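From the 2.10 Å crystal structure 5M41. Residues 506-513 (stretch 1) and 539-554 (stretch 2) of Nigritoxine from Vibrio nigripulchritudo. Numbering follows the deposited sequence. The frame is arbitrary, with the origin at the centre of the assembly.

Stretch 1 506-513: EKNITYRK
Stretch 2 (539-554) KWRDFPYAGEEFDFRL

Residues 506-513 form an extended β-strand that continues beyond the stretch at each end, with phi between -134° and -82° and psi between 101° and 157°. The second stretch enters as a strand at Lys539, with Trp540 at -138/145° and Arg541 at -146/151°, and then passes through Phe543 (-57/133°) and Pro544 (-69/-28°) to Tyr545. Tyr545 (-149/155°) occupies the N-cap position of a helix that runs from Ala546 through Leu554 and onward. The first turn closes with a weak hydrogen bond from Glu548 N to Tyr545 O (3.1 Å); regular i to i-4 bonding follows, as in Phe552 N to Glu548 O (2.8 Å). The helix lies almost perpendicular to the first strand: the axes cross at -86° and approach to 11.6 Å. The closest register is Ile509 with Phe552, whose CA atoms are 8.9 Å apart. Together the stretches bury 507 Å².

Ile509 forms the apolar centre of the contact. Its CA-to-CB bond points toward the second stretch, and with both chi1 and chi2 in m (-48° and -61°) its CD1 reaches Phe543 CZ at 3.6 Å. Phe543 adopts chi1 m, chi2 -68°. On the helix, Phe552 (chi1 t, chi2 81°) brings CE1 to 3.7 Å from Ile509 CB and presents a ring face to Ile509 CG2, which lies 4.0 Å from the ring centroid and 22° off the normal, a CH-pi contact. One isoleucine thus packs against aromatic rings from both the loop and the helix.

Polar links join the strand to the helix. Lys507, with chi1 m and the rest of its chain in t, extends NZ to Glu548 OE2 at 2.7 Å, a hydrogen-bonded salt bridge; Glu548 meets it with chi1 and chi2 both t and chi3 -25°. The CA-to-CB bond of Tyr511 points sideways, but chi1 -139° and chi2 153° carry its hydroxyl closer to the helix, where Arg553 NH2 donates to Tyr511 OH at 2.9 Å with an angle of 132°. The hydroxyl lies near the guanidinium plane, at its edge. Arg553 (m, t, t, chi4 -81°) is also held one helical turn back by Glu549 (t, t, chi3 -43°), in a salt bridge from Arg553 NE to Glu549 OE2 at 2.9 Å.

Arg512 and Trp540 make the strand-to-strand contact, each with its CA-to-CB bond directed toward the opposing stretch. Arg512 (m, t, p, chi4 -118°) lays its guanidinium flat on the indole of Trp540 (chi1 m, chi2 88°), with centres 3.3 Å apart and planes at 8°. Arg512 CZ sits 3.4 Å from the centroid of the Trp540 five-membered ring, over its face in cation-pi geometry, while Arg512 CD lies 3.5 Å from the centroid of the six-membered ring. Although Arg512 NH2 comes within 3.3 Å of Trp540 NE1, both are donors, and no hydrogen bond forms. At the indole edge, Thr510 OG1 approaches Trp540 CH2 to 3.8 Å.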

ATOM      1  N   GLU A 506      26.894  -9.831 -10.643  1.00 76.75           N
ATOM      2  CA  GLU A 506      26.585 -11.080 -11.329  1.00 76.43           C
ATOM      3  C   GLU A 506      27.319 -12.228 -10.653  1.00 73.00           C
ATOM      4  O   GLU A 506      28.498 -12.101 -10.328  1.00 72.51           O
ATOM      5  CB  GLU A 506      27.010 -11.027 -12.792  1.00 78.02           C
ATOM      6  CG  GLU A 506      26.240 -10.028 -13.638  1.00 83.39           C
ATOM      7  CD  GLU A 506      26.421 -10.271 -15.126  1.00 85.60           C
ATOM      8  OE1 GLU A 506      27.362 -10.994 -15.497  1.00 86.91           O
ATOM      9  OE2 GLU A 506      25.619  -9.748 -15.931  1.00 90.68           O
ATOM     10  N   LYS A 507      26.615 -13.343 -10.448  1.00 65.43           N
ATOM     11  CA  LYS A 507      27.218 -14.562  -9.909  1.00 62.73           C
ATOM     12  C   LYS A 507      26.886 -15.742 -10.810  1.00 62.15           C
ATOM     13  O   LYS A 507      25.764 -15.847 -11.336  1.00 59.56           O
ATOM     14  CB  LYS A 507      26.706 -14.859  -8.492  1.00 61.54           C
ATOM     15  CG  LYS A 507      26.988 -13.795  -7.446  1.00 62.80           C
ATOM     16  CD  LYS A 507      26.730 -14.356  -6.058  1.00 61.40           C
ATOM     17  CE  LYS A 507      26.665 -13.257  -5.004  1.00 62.29           C
ATOM     18  NZ  LYS A 507      26.373 -13.846  -3.663  1.00 56.88           N
ATOM     19  N   ASN A 508      27.859 -16.635 -10.969  1.00 59.64           N
ATOM     20  CA  ASN A 508      27.670 -17.877 -11.708  1.00 59.75           C
ATOM     21  C   ASN A 508      27.330 -19.008 -10.759  1.00 59.42           C
ATOM     22  O   ASN A 508      28.140 -19.368  -9.888  1.00 57.88           O
ATOM     23  CB  ASN A 508      28.921 -18.236 -12.514  1.00 63.59           C
ATOM     24  CG  ASN A 508      29.212 -17.235 -13.604  1.00 66.19           C
ATOM     25  OD1 ASN A 508      28.338 -16.876 -14.392  1.00 68.59           O
ATOM     26  ND2 ASN A 508      30.446 -16.778 -13.659  1.00 71.18           N
ATOM     27  N   ILE A 509      26.136 -19.574 -10.952  1.00 54.46           N
ATOM     28  CA  ILE A 509      25.574 -20.570 -10.061  1.00 52.08           C
ATOM     29  C   ILE A 509      25.421 -21.913 -10.750  1.00 50.59           C
ATOM     30  O   ILE A 509      24.944 -21.994 -11.879  1.00 51.26           O
ATOM     31  CB  ILE A 509      24.183 -20.107  -9.548  1.00 50.67           C
ATOM     32  CG1 ILE A 509      24.257 -18.652  -9.041  1.00 49.58           C
ATOM     33  CG2 ILE A 509      23.648 -21.055  -8.481  1.00 46.37           C
ATOM     34  CD1 ILE A 509      25.218 -18.423  -7.883  1.00 49.16           C
ATOM     35  N   THR A 510      25.819 -22.966 -10.053  1.00 49.90           N
ATOM     36  CA  THR A 510      25.670 -24.319 -10.558  1.00 52.13           C
ATOM     37  C   THR A 510      25.119 -25.138  -9.431  1.00 53.54           C
ATOM     38  O   THR A 510      25.528 -24.953  -8.274  1.00 55.03           O
ATOM     39  CB  THR A 510      27.042 -24.909 -10.990  1.00 54.89           C
ATOM     40  OG1 THR A 510      27.550 -24.115 -12.059  1.00 54.64           O
ATOM     41  CG2 THR A 510      26.927 -26.374 -11.460  1.00 53.44           C
ATOM     42  N   TYR A 511      24.189 -26.037  -9.752  1.00 54.12           N
ATOM     43  CA  TYR A 511      23.714 -26.993  -8.773  1.00 54.72           C
ATOM     44  C   TYR A 511      24.689 -28.176  -8.667  1.00 57.50           C
ATOM     45  O   TYR A 511      24.656 -29.100  -9.484  1.00 59.17           O
ATOM     46  CB  TYR A 511      22.315 -27.489  -9.152  1.00 53.88           C
ATOM     47  CG  TYR A 511      21.366 -27.634  -8.008  1.00 50.55           C
ATOM     48  CD1 TYR A 511      19.994 -27.509  -8.223  1.00 52.56           C
ATOM     49  CD2 TYR A 511      21.817 -27.872  -6.711  1.00 51.24           C
ATOM     50  CE1 TYR A 511      19.086 -27.633  -7.187  1.00 50.61           C
ATOM     51  CE2 TYR A 511      20.913 -27.992  -5.654  1.00 50.00           C
ATOM     52  CZ  TYR A 511      19.548 -27.872  -5.914  1.00 51.13           C
ATOM     53  OH  TYR A 511      18.620 -27.980  -4.915  1.00 49.68           O
ATOM     54  N   ARG A 512      25.523 -28.161  -7.633  1.00 59.28           N
ATOM     55  CA  ARG A 512      26.645 -29.098  -7.533  1.00 64.25           C
ATOM     56  C   ARG A 512      26.454 -30.151  -6.454  1.00 66.84           C
ATOM     57  O   ARG A 512      25.716 -29.920  -5.491  1.00 64.63           O
ATOM     58  CB  ARG A 512      27.916 -28.336  -7.201  1.00 63.65           C
ATOM     59  CG  ARG A 512      28.399 -27.418  -8.287  1.00 67.78           C
ATOM     60  CD  ARG A 512      29.444 -26.501  -7.690  1.00 70.32           C
ATOM     61  NE  ARG A 512      30.780 -27.073  -7.737  1.00 71.67           N
ATOM     62  CZ  ARG A 512      31.544 -27.364  -6.683  1.00 75.99           C
ATOM     63  NH1 ARG A 512      31.128 -27.166  -5.439  1.00 76.34           N
ATOM     64  NH2 ARG A 512      32.753 -27.855  -6.884  1.00 72.15           N
ATOM     65  N   LYS A 513      27.144 -31.287  -6.596  1.00 67.17           N
ATOM     66  CA  LYS A 513      27.033 -32.353  -5.606  1.00 71.61           C
ATOM     67  C   LYS A 513      28.241 -32.342  -4.685  1.00 76.81           C
ATOM     68  O   LYS A 513      29.353 -32.676  -5.105  1.00 80.34           O
ATOM     69  CB  LYS A 513      26.819 -33.726  -6.262  1.00 74.14           C
ATOM     70  CG  LYS A 513      25.907 -34.633  -5.435  1.00 74.02           C
ATOM     71  CD  LYS A 513      25.508 -35.907  -6.165  1.00 77.08           C
ATOM     72  CE  LYS A 513      24.347 -35.702  -7.129  1.00 73.74           C
ATOM     73  NZ  LYS A 513      23.020 -35.953  -6.500  1.00 68.66           N
ATOM     74  N   LYS A 539      37.241 -21.668  -6.992  1.00 63.38           N
ATOM     75  CA  LYS A 539      36.674 -22.070  -5.710  1.00 64.66           C
ATOM     76  C   LYS A 539      35.140 -21.912  -5.765  1.00 64.32           C
ATOM     77  O   LYS A 539      34.605 -21.316  -6.702  1.00 61.60           O
ATOM     78  CB  LYS A 539      37.235 -21.186  -4.591  1.00 67.39           C
ATOM     79  CG  LYS A 539      38.756 -21.231  -4.401  1.00 71.51           C
ATOM     80  CD  LYS A 539      39.164 -22.473  -3.632  1.00 75.72           C
ATOM     81  CE  LYS A 539      40.587 -22.355  -3.105  1.00 83.01           C
ATOM     82  NZ  LYS A 539      41.134 -23.697  -2.744  1.00 86.97           N
ATOM     83  N   TRP A 540      34.452 -22.421  -4.747  1.00 63.83           N
ATOM     84  CA  TRP A 540      32.987 -22.433  -4.717  1.00 63.15           C
ATOM     85  C   TRP A 540      32.478 -22.063  -3.372  1.00 63.83           C
ATOM     86  O   TRP A 540      33.095 -22.410  -2.368  1.00 65.83           O
ATOM     87  CB  TRP A 540      32.489 -23.824  -5.053  1.00 63.72           C
ATOM     88  CG  TRP A 540      32.802 -24.219  -6.465  1.00 64.27           C
ATOM     89  CD1 TRP A 540      33.956 -24.842  -6.935  1.00 66.03           C
ATOM     90  CD2 TRP A 540      31.963 -24.012  -7.652  1.00 63.57           C
ATOM     91  NE1 TRP A 540      33.886 -25.035  -8.290  1.00 66.75           N
ATOM     92  CE2 TRP A 540      32.713 -24.568  -8.784  1.00 66.04           C
ATOM     93  CE3 TRP A 540      30.711 -23.442  -7.883  1.00 62.68           C
ATOM     94  CZ2 TRP A 540      32.211 -24.548 -10.087  1.00 65.28           C
ATOM     95  CZ3 TRP A 540      30.215 -23.427  -9.196  1.00 62.37           C
ATOM     96  CH2 TRP A 540      30.943 -23.974 -10.268  1.00 63.33           C
ATOM     97  N   ARG A 541      31.348 -21.356  -3.326  1.00 62.89           N
ATOM     98  CA  ARG A 541      30.691 -21.084  -2.046  1.00 63.73           C
ATOM     99  C   ARG A 541      29.150 -21.050  -2.131  1.00 61.50           C
ATOM    100  O   ARG A 541      28.567 -20.704  -3.173  1.00 57.17           O
ATOM    101  CB  ARG A 541      31.234 -19.798  -1.407  1.00 63.80           C
ATOM    102  CG  ARG A 541      30.898 -18.523  -2.168  1.00 66.28           C
ATOM    103  CD  ARG A 541      31.772 -17.338  -1.768  1.00 67.86           C
ATOM    104  NE  ARG A 541      31.749 -16.332  -2.828  1.00 67.81           N
ATOM    105  CZ  ARG A 541      32.709 -15.443  -3.073  1.00 68.60           C
ATOM    106  NH1 ARG A 541      33.813 -15.395  -2.327  1.00 67.95           N
ATOM    107  NH2 ARG A 541      32.558 -14.604  -4.088  1.00 66.98           N
ATOM    108  N   ASP A 542      28.516 -21.404  -1.015  1.00 63.34           N
ATOM    109  CA  ASP A 542      27.050 -21.353  -0.862  1.00 64.40           C
ATOM    110  C   ASP A 542      26.495 -19.943  -1.032  1.00 61.24           C
ATOM    111  O   ASP A 542      27.220 -18.962  -0.859  1.00 60.10           O
ATOM    112  CB  ASP A 542      26.659 -21.825   0.541  1.00 67.67           C
ATOM    113  CG  ASP A 542      26.868 -23.307   0.743  1.00 72.77           C
ATOM    114  OD1 ASP A 542      26.958 -24.048  -0.254  1.00 77.03           O
ATOM    115  OD2 ASP A 542      26.943 -23.734   1.910  1.00 77.81           O
ATOM    116  N   PHE A 543      25.203 -19.840  -1.344  1.00 59.12           N
ATOM    117  CA  PHE A 543      24.495 -18.590  -1.100  1.00 58.10           C
ATOM    118  C   PHE A 543      24.646 -18.267   0.387  1.00 59.11           C
ATOM    119  O   PHE A 543      24.491 -19.150   1.234  1.00 60.78           O
ATOM    120  CB  PHE A 543      23.019 -18.687  -1.494  1.00 55.36           C
ATOM    121  CG  PHE A 543      22.776 -18.582  -2.980  1.00 53.85           C
ATOM    122  CD1 PHE A 543      23.010 -17.395  -3.653  1.00 53.41           C
ATOM    123  CD2 PHE A 543      22.313 -19.667  -3.698  1.00 51.41           C
ATOM    124  CE1 PHE A 543      22.786 -17.290  -5.019  1.00 52.91           C
ATOM    125  CE2 PHE A 543      22.085 -19.572  -5.063  1.00 52.10           C
ATOM    126  CZ  PHE A 543      22.329 -18.383  -5.727  1.00 50.61           C
ATOM    127  N   PRO A 544      24.990 -17.014   0.710  1.00 62.31           N
ATOM    128  CA  PRO A 544      25.237 -16.683   2.114  1.00 66.18           C
ATOM    129  C   PRO A 544      23.961 -16.718   2.962  1.00 68.22           C
ATOM    130  O   PRO A 544      24.025 -17.004   4.157  1.00 71.51           O
ATOM    131  CB  PRO A 544      25.818 -15.266   2.049  1.00 65.77           C
ATOM    132  CG  PRO A 544      25.282 -14.693   0.782  1.00 65.10           C
ATOM    133  CD  PRO A 544      25.222 -15.861  -0.179  1.00 62.04           C
ATOM    134  N   TYR A 545      22.811 -16.461   2.354  1.00 66.23           N
ATOM    135  CA  TYR A 545      21.557 -16.552   3.095  1.00 67.33           C
ATOM    136  C   TYR A 545      20.382 -16.986   2.200  1.00 60.95           C
ATOM    137  O   TYR A 545      20.410 -16.800   0.978  1.00 58.12           O
ATOM    138  CB  TYR A 545      21.288 -15.239   3.862  1.00 74.21           C
ATOM    139  CG  TYR A 545      20.965 -14.043   2.987  1.00 82.97           C
ATOM    140  CD1 TYR A 545      19.646 -13.573   2.877  1.00 84.93           C
ATOM    141  CD2 TYR A 545      21.967 -13.366   2.273  1.00 87.38           C
ATOM    142  CE1 TYR A 545      19.326 -12.478   2.081  1.00 83.16           C
ATOM    143  CE2 TYR A 545      21.654 -12.268   1.469  1.00 88.76           C
ATOM    144  CZ  TYR A 545      20.331 -11.833   1.380  1.00 86.87           C
ATOM    145  OH  TYR A 545      19.998 -10.755   0.596  1.00 89.57           O
ATOM    146  N   ALA A 546      19.366 -17.580   2.821  1.00 57.42           N
ATOM    147  CA  ALA A 546      18.212 -18.149   2.109  1.00 53.46           C
ATOM    148  C   ALA A 546      17.571 -17.167   1.116  1.00 50.43           C
ATOM    149  O   ALA A 546      17.217 -17.548  -0.002  1.00 47.25           O
ATOM    150  CB  ALA A 546      17.174 -18.677   3.106  1.00 51.50           C
ATOM    151  N   GLY A 547      17.458 -15.904   1.526  1.00 48.82           N
ATOM    152  CA  GLY A 547      16.862 -14.877   0.699  1.00 50.01           C
ATOM    153  C   GLY A 547      17.449 -14.815  -0.690  1.00 50.67           C
ATOM    154  O   GLY A 547      16.723 -14.700  -1.675  1.00 49.75           O
ATOM    155  N   GLU A 548      18.776 -14.893  -0.786  1.00 52.14           N
ATOM    156  CA  GLU A 548      19.423 -14.826  -2.087  1.00 50.64           C
ATOM    157  C   GLU A 548      19.140 -16.072  -2.953  1.00 49.31           C
ATOM    158  O   GLU A 548      18.896 -15.936  -4.158  1.00 46.31           O
ATOM    159  CB  GLU A 548      20.929 -14.581  -1.926  1.00 54.36           C
ATOM    160  CG  GLU A 548      21.571 -13.937  -3.140  1.00 58.03           C
ATOM    161  CD  GLU A 548      23.092 -13.828  -3.025  1.00 62.22           C
ATOM    162  OE1 GLU A 548      23.630 -13.791  -1.897  1.00 62.78           O
ATOM    163  OE2 GLU A 548      23.755 -13.781  -4.077  1.00 63.07           O
ATOM    164  N   GLU A 549      19.195 -17.274  -2.355  1.00 49.46           N
ATOM    165  CA  GLU A 549      18.813 -18.515  -3.088  1.00 48.10           C
ATOM    166  C   GLU A 549      17.359 -18.430  -3.567  1.00 46.72           C
ATOM    167  O   GLU A 549      17.029 -18.851  -4.686  1.00 44.11           O
ATOM    168  CB  GLU A 549      18.970 -19.789  -2.242  1.00 48.00           C
ATOM    169  CG  GLU A 549      18.737 -21.053  -3.074  1.00 50.84           C
ATOM    170  CD  GLU A 549      19.088 -22.352  -2.357  1.00 53.78           C
ATOM    171  OE1 GLU A 549      20.144 -22.399  -1.687  1.00 54.77           O
ATOM    172  OE2 GLU A 549      18.298 -23.333  -2.462  1.00 52.99           O
ATOM    173  N   PHE A 550      16.499 -17.890  -2.709  1.00 44.51           N
ATOM    174  CA  PHE A 550      15.075 -17.745  -3.050  1.00 44.32           C
ATOM    175  C   PHE A 550      14.932 -16.845  -4.282  1.00 44.29           C
ATOM    176  O   PHE A 550      14.235 -17.188  -5.225  1.00 41.56           O
ATOM    177  CB  PHE A 550      14.271 -17.198  -1.852  1.00 43.41           C
ATOM    178  CG  PHE A 550      12.795 -17.009  -2.132  1.00 42.09           C
ATOM    179  CD1 PHE A 550      11.915 -18.079  -2.060  1.00 41.88           C
ATOM    180  CD2 PHE A 550      12.291 -15.748  -2.454  1.00 42.05           C
ATOM    181  CE1 PHE A 550      10.556 -17.902  -2.289  1.00 40.39           C
ATOM    182  CE2 PHE A 550      10.934 -15.566  -2.687  1.00 43.31           C
ATOM    183  CZ  PHE A 550      10.067 -16.650  -2.608  1.00 40.60           C
ATOM    184  N   ASP A 551      15.620 -15.705  -4.274  1.00 46.80           N
ATOM    185  CA  ASP A 551      15.573 -14.786  -5.402  1.00 48.01           C
ATOM    186  C   ASP A 551      16.184 -15.450  -6.663  1.00 47.43           C
ATOM    187  O   ASP A 551      15.624 -15.363  -7.767  1.00 45.47           O
ATOM    188  CB  ASP A 551      16.282 -13.480  -5.023  1.00 50.41           C
ATOM    189  CG  ASP A 551      16.329 -12.478  -6.158  1.00 52.85           C
ATOM    190  OD1 ASP A 551      15.269 -12.038  -6.641  1.00 56.68           O
ATOM    191  OD2 ASP A 551      17.441 -12.108  -6.571  1.00 58.36           O
ATOM    192  N   PHE A 552      17.314 -16.141  -6.500  1.00 45.83           N
ATOM    193  CA  PHE A 552      17.883 -16.866  -7.634  1.00 45.34           C
ATOM    194  C   PHE A 552      16.887 -17.868  -8.207  1.00 43.95           C
ATOM    195  O   PHE A 552      16.715 -17.966  -9.427  1.00 43.90           O
ATOM    196  CB  PHE A 552      19.175 -17.586  -7.266  1.00 45.38           C
ATOM    197  CG  PHE A 552      19.616 -18.584  -8.303  1.00 45.81           C
ATOM    198  CD1 PHE A 552      20.306 -18.167  -9.432  1.00 47.31           C
ATOM    199  CD2 PHE A 552      19.337 -19.935  -8.152  1.00 44.79           C
ATOM    200  CE1 PHE A 552      20.709 -19.075 -10.397  1.00 46.54           C
ATOM    201  CE2 PHE A 552      19.731 -20.859  -9.113  1.00 46.16           C
ATOM    202  CZ  PHE A 552      20.423 -20.427 -10.238  1.00 47.86           C
ATOM    203  N   ARG A 553      16.233 -18.604  -7.316  1.00 41.90           N
ATOM    204  CA  ARG A 553      15.305 -19.651  -7.734  1.00 43.66           C
ATOM    205  C   ARG A 553      14.101 -19.096  -8.473  1.00 43.76           C
ATOM    206  O   ARG A 553      13.585 -19.752  -9.366  1.00 43.77           O
ATOM    207  CB  ARG A 553      14.871 -20.504  -6.551  1.00 42.33           C
ATOM    208  CG  ARG A 553      15.905 -21.538  -6.127  1.00 44.62           C
ATOM    209  CD  ARG A 553      15.367 -22.329  -4.952  1.00 42.37           C
ATOM    210  NE  ARG A 553      16.230 -23.425  -4.531  1.00 42.21           N
ATOM    211  CZ  ARG A 553      16.292 -24.624  -5.111  1.00 43.59           C
ATOM    212  NH1 ARG A 553      15.566 -24.916  -6.197  1.00 43.20           N
ATOM    213  NH2 ARG A 553      17.109 -25.541  -4.605  1.00 43.18           N
ATOM    214  N   LEU A 554      13.656 -17.898  -8.090  1.00 45.07           N
ATOM    215  CA  LEU A 554      12.597 -17.188  -8.813  1.00 46.23           C
ATOM    216  C   LEU A 554      13.100 -16.688 -10.173  1.00 48.00           C
ATOM    217  O   LEU A 554      12.444 -16.877 -11.190  1.00 47.46           O
ATOM    218  CB  LEU A 554      12.060 -15.990  -8.004  1.00 46.53           C
ATOM    219  CG  LEU A 554      11.055 -16.198  -6.847  1.00 46.59           C
ATOM    220  CD1 LEU A 554      10.695 -14.840  -6.248  1.00 45.90           C
ATOM    221  CD2 LEU A 554       9.797 -16.922  -7.307  1.00 46.63           C
TER